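Local coordinates for tyrosine phosphatase (Orf virus, PDB 5NCR), which acts as a homodimeric protein phosphatase of the dual-specificity family, removing phosphate from phosphotyrosine and probably from phosphoserine in proteins, at residues P136-T139 against Q140-F144; Q170-M174 against F175-S179. The protein carries 2 engineered substitutions. All blocks are in the same frame, centred on the assembly; numbering follows the deposited sequence.

Interaction 1 of 2, residues P136-T139 against Q140-F144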
loop_
_atom_site.group_PDB
_atom_site.type_symbol
_atom_site.label_atom_id
_atom_site.label_comp_id
_atom_site.label_asym_id
_atom_site.label_seq_id
_atom_site.Cartn_x
_atom_site.Cartn_y
_atom_site.Cartn_z
ATOM N N PRO B 136 0.779 -0.777 -22.047
ATOM C CA PRO B 136 0.713 0.691 -22.024
ATOM C C PRO B 136 -0.635 1.268 -21.561
ATOM O O PRO B 136 -0.733 2.475 -21.367
ATOM C CB PRO B 136 1.076 1.089 -23.453
ATOM C CG PRO B 136 0.691 -0.077 -24.278
ATOM C CD PRO B 136 0.855 -1.301 -23.428
ATOM N N THR B 137 -1.659 0.417 -21.359
ATOM C CA THR B 137 -2.975 0.879 -20.909
ATOM C C THR B 137 -3.108 0.857 -19.379
ATOM O O THR B 137 -4.133 1.308 -18.855
ATOM C CB THR B 137 -4.098 0.030 -21.547
ATOM O OG1 THR B 137 -4.203 -1.218 -20.844
ATOM C CG2 THR B 137 -3.922 -0.172 -23.057
ATOM N N MET B 138 -2.121 0.270 -18.685
ATOM C CA MET B 138 -2.094 0.085 -17.233
ATOM C C MET B 138 -2.636 1.307 -16.488
ATOM O O MET B 138 -2.110 2.392 -16.684
ATOM C CB MET B 138 -0.684 -0.279 -16.788
ATOM C CG MET B 138 -0.644 -1.001 -15.489
ATOM S SD MET B 138 0.991 -1.693 -15.241
ATOM C CE MET B 138 0.714 -2.564 -13.799
ATOM N N THR B 139 -3.728 1.148 -15.713
ATOM C CA THR B 139 -4.363 2.290 -15.014
ATOM C C THR B 139 -3.496 2.804 -13.878
ATOM O O THR B 139 -2.556 2.115 -13.497
ATOM C CB THR B 139 -5.759 1.930 -14.496
ATOM O OG1 THR B 139 -5.625 0.963 -13.450
ATOM C CG2 THR B 139 -6.679 1.446 -15.596
ATOM N N GLN B 140 -3.800 4.015 -13.352
ATOM C CA GLN B 140 -3.046 4.601 -12.242
ATOM C C GLN B 140 -3.106 3.687 -10.987
ATOM O O GLN B 140 -2.030 3.366 -10.500
ATOM C CB GLN B 140 -3.467 6.045 -11.970
ATOM C CG GLN B 140 -2.571 6.786 -10.990
ATOM C CD GLN B 140 -3.063 8.192 -10.786
ATOM O OE1 GLN B 140 -4.113 8.413 -10.170
ATOM N NE2 GLN B 140 -2.339 9.173 -11.332
ATOM N N PRO B 141 -4.290 3.171 -10.524
ATOM C CA PRO B 141 -4.274 2.201 -9.397
ATOM C C PRO B 141 -3.454 0.938 -9.725
ATOM O O PRO B 141 -2.784 0.408 -8.837
ATOM C CB PRO B 141 -5.748 1.839 -9.197
ATOM C CG PRO B 141 -6.517 2.808 -9.952
ATOM C CD PRO B 141 -5.680 3.406 -11.003
ATOM N N ALA B 142 -3.536 0.430 -10.984
ATOM C CA ALA B 142 -2.769 -0.752 -11.413
ATOM C C ALA B 142 -1.255 -0.472 -11.334
ATOM O O ALA B 142 -0.528 -1.292 -10.780
ATOM C CB ALA B 142 -3.175 -1.187 -12.807
ATOM N N ARG B 143 -0.821 0.724 -11.779
ATOM C CA ARG B 143 0.555 1.191 -11.720
ATOM C C ARG B 143 0.988 1.287 -10.259
ATOM O O ARG B 143 2.100 0.882 -9.947
ATOM C CB ARG B 143 0.769 2.544 -12.457
ATOM C CG ARG B 143 0.563 2.429 -13.963
ATOM C CD ARG B 143 1.020 3.609 -14.793
ATOM N NE ARG B 143 0.472 4.897 -14.364
ATOM C CZ ARG B 143 -0.635 5.457 -14.841
ATOM N NH1 ARG B 143 -1.385 4.813 -15.717
ATOM N NH2 ARG B 143 -1.026 6.647 -14.404
ATOM N N PHE B 144 0.090 1.804 -9.384
ATOM C CA PHE B 144 0.299 1.980 -7.942
ATOM C C PHE B 144 0.610 0.650 -7.271
ATOM O O PHE B 144 1.594 0.534 -6.550
ATOM C CB PHE B 144 -0.943 2.684 -7.301
ATOM C CG PHE B 144 -0.910 2.866 -5.792
ATOM C CD1 PHE B 144 -0.955 1.767 -4.937
ATOM C CD2 PHE B 144 -0.867 4.139 -5.227
ATOM C CE1 PHE B 144 -0.928 1.935 -3.547
ATOM C CE2 PHE B 144 -0.867 4.305 -3.836
ATOM C CZ PHE B 144 -0.892 3.206 -3.009
#

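Interaction 2 of 2, residues Q170-M174 against F175-S179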
loop_
_atom_site.group_PDB
_atom_site.type_symbol
_atom_site.label_atom_id
_atom_site.label_comp_id
_atom_site.label_asym_id
_atom_site.label_seq_id
_atom_site.Cartn_x
_atom_site.Cartn_y
_atom_site.Cartn_z
ATOM N N GLN B 170 10.249 10.448 -6.448
ATOM C CA GLN B 170 10.428 10.878 -7.842
ATOM C C GLN B 170 10.016 9.766 -8.834
ATOM O O GLN B 170 9.422 10.063 -9.863
ATOM C CB GLN B 170 11.862 11.317 -8.115
ATOM C CG GLN B 170 12.219 12.636 -7.443
ATOM C CD GLN B 170 13.641 13.013 -7.790
ATOM O OE1 GLN B 170 13.941 13.476 -8.884
ATOM N NE2 GLN B 170 14.545 12.831 -6.880
ATOM N N LEU B 171 10.306 8.508 -8.500
ATOM C CA LEU B 171 9.925 7.338 -9.304
ATOM C C LEU B 171 8.414 7.115 -9.263
ATOM O O LEU B 171 7.805 6.844 -10.293
ATOM C CB LEU B 171 10.678 6.085 -8.833
ATOM C CG LEU B 171 12.188 6.063 -9.113
ATOM C CD1 LEU B 171 12.859 4.985 -8.326
ATOM C CD2 LEU B 171 12.480 5.837 -10.576
ATOM N N ILE B 172 7.802 7.271 -8.086
ATOM C CA ILE B 172 6.337 7.174 -7.937
ATOM C C ILE B 172 5.704 8.229 -8.837
ATOM O O ILE B 172 4.836 7.886 -9.618
ATOM C CB ILE B 172 5.876 7.252 -6.462
ATOM C CG1 ILE B 172 6.345 5.995 -5.684
ATOM C CG2 ILE B 172 4.333 7.455 -6.333
ATOM C CD1 ILE B 172 6.418 6.147 -4.175
ATOM N N LYS B 173 6.162 9.487 -8.758
ATOM C CA LYS B 173 5.626 10.602 -9.572
ATOM C C LYS B 173 5.687 10.300 -11.065
ATOM O O LYS B 173 4.699 10.451 -11.781
ATOM C CB LYS B 173 6.380 11.917 -9.308
ATOM C CG LYS B 173 6.094 12.601 -7.981
ATOM C CD LYS B 173 4.708 13.203 -7.837
ATOM C CE LYS B 173 4.537 14.598 -8.408
ATOM N NZ LYS B 173 3.176 15.113 -8.107
ATOM N N MET B 174 6.842 9.840 -11.516
ATOM C CA MET B 174 7.095 9.525 -12.908
ATOM C C MET B 174 6.329 8.298 -13.449
ATOM O O MET B 174 5.796 8.376 -14.547
ATOM C CB MET B 174 8.617 9.372 -13.088
ATOM C CG MET B 174 9.072 8.985 -14.462
ATOM S SD MET B 174 10.825 9.419 -14.645
ATOM C CE MET B 174 10.630 11.175 -15.124
ATOM N N PHE B 175 6.322 7.170 -12.723
ATOM C CA PHE B 175 5.766 5.914 -13.240
ATOM C C PHE B 175 4.401 5.520 -12.682
ATOM O O PHE B 175 3.735 4.633 -13.237
ATOM C CB PHE B 175 6.761 4.759 -13.072
ATOM C CG PHE B 175 8.053 4.962 -13.828
ATOM C CD1 PHE B 175 8.111 4.767 -15.208
ATOM C CD2 PHE B 175 9.213 5.339 -13.162
ATOM C CE1 PHE B 175 9.309 4.958 -15.911
ATOM C CE2 PHE B 175 10.413 5.523 -13.864
ATOM C CZ PHE B 175 10.462 5.296 -15.227
ATOM N N VAL B 176 3.948 6.202 -11.648
ATOM C CA VAL B 176 2.622 5.889 -11.096
ATOM C C VAL B 176 1.667 7.016 -11.368
ATOM O O VAL B 176 0.610 6.779 -11.934
ATOM C CB VAL B 176 2.642 5.459 -9.603
ATOM C CG1 VAL B 176 1.222 5.329 -9.022
ATOM C CG2 VAL B 176 3.446 4.181 -9.425
ATOM N N CYS B 177 2.036 8.235 -10.969
ATOM C CA CYS B 177 1.199 9.414 -11.147
ATOM C C CYS B 177 1.043 9.817 -12.603
ATOM O O CYS B 177 -0.096 9.933 -13.073
ATOM C CB CYS B 177 1.710 10.572 -10.299
ATOM S SG CYS B 177 1.753 10.215 -8.530
ATOM N N ASP B 178 2.163 10.041 -13.304
ATOM C CA ASP B 178 2.144 10.427 -14.717
ATOM C C ASP B 178 1.706 9.234 -15.577
ATOM O O ASP B 178 2.044 8.090 -15.253
ATOM C CB ASP B 178 3.515 10.976 -15.166
ATOM C CG ASP B 178 4.069 12.156 -14.367
ATOM O OD1 ASP B 178 3.314 12.735 -13.548
ATOM O OD2 ASP B 178 5.264 12.502 -14.567
ATOM N N SER B 179 0.888 9.486 -16.609
ATOM C CA SER B 179 0.355 8.441 -17.491
ATOM C C SER B 179 1.401 7.821 -18.428
ATOM O O SER B 179 2.452 8.413 -18.679
ATOM C CB SER B 179 -0.847 8.962 -18.271
ATOM O OG SER B 179 -1.898 9.339 -17.393
HETATM O O HOH W 1 6.662 10.821 -16.374
#

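Interaction 1 of 2, residues P136-T139 against Q140-F144
The N-cap of helix 140-158 is Thr139, whose OG1 accepts the backbone N-H of Ala142, 3.3 Å from N. With chi1 at 68°, OG1 sits between the backbone N and the carbonyl carbon, which points it at the N-H groups of the first turn. Threonine suits the place because its short hydroxyl replaces the carbonyl that a preceding turn would have supplied. Pro141 fits next to it: the first turn asks no N-H of this residue, and its CD lies 3.5 Å from Thr139 OG1. The helix proper starts with Arg143 N donating to Thr139 O over 2.8 Å.

This cap ends the loop that joins helix 118-134 to helix 140-158, and Pro141 packs against Pro141 of the second subunit. The Arg143 chain bends at chi3 (-53°), carrying the guanidinium back over the start of its own helix, with Gln140 CA above one face. From its edge NH1 donates to Met138 O, 2.7 Å away and near the guanidinium plane, though the N-H...O angle is bent to 133°. Met138 runs past Arg143 in the opposite direction, its CG 3.7 Å from Ala142 CB and its CE 3.5 Å from Ala142 O, while Arg131 and Leu132 of helix 118-134 touch it.

Interaction 2 of 2, residues Q170-M174 against F175-S179
Met174 and Phe175, neighbours near the end of helix 165-177, lie side by side in a Met-aromatic contact, just where the helix widens into a pi-type turn. From Met174 CB, which borders the backbone N of Phe175, the chain leaves with CG anti to its own N (chi1 177°), and this sends it alongside the ring. Met174 CG comes over one face, 3.9 Å from the Phe175 ring centroid and 14° off the normal, a CH-pi contact. Met174 SD follows more obliquely, 4.6 Å from the Phe175 centroid, and a bend at chi3 (-85°) turns CE away from the ring. Methionine suits the place because its flexible, polarisable chain can lie along an aromatic face, and it also touches Met91 and Pro92 of helix 90-103. Leu171 CD2 meets the ring differently, in its plane at the edge, 3.9 Å from Phe175 CE2, one turn back, where Leu171 and Phe175 both touch Met91.

The widening shows in the backbone. Ile172 O accepts two N-H groups from opposite faces of its carbonyl plane: Val176 N at 2.8 Å, an alpha-type bond, and Cys177 N at 3.1 Å, the pi-type bond to the fifth residue along. Asp178 N repeats the longer step, reaching Lys173 O at 3.0 Å as the chain leaves helical conformation. The side chain of Ile172 lies alongside that of Val176, CG2 near CB, and both touch Leu12 of helix 7-15. At the solvent-facing end a polar residue is well placed: a water donates to both Met174 O and Asp178 OD2, its oxygen 3.2 Å from Met174 O and 2.8 Å from Asp178 OD2.

Interactions 1 and 2 lie at opposite kinds of helix end: the first holds the start of helix 140-158, the second the close of helix 165-177, the next helix in the chain. They meet directly, with centres about 10 Å apart. Gln140 NE2 and Arg143 NH2 probably donate to the late carbonyls Cys177 O and Val176 O, so side chains from the beginning of one helix satisfy acceptors left at the close of the other. Both are partly buried, but their chemistry differs. Interaction 1 is chiefly polar and borders the second subunit; interaction 2 relies more on apolar and sulfur-aromatic packing against helices 7-15, 90-103 and 140-158, and no other chain of the assembly touches it.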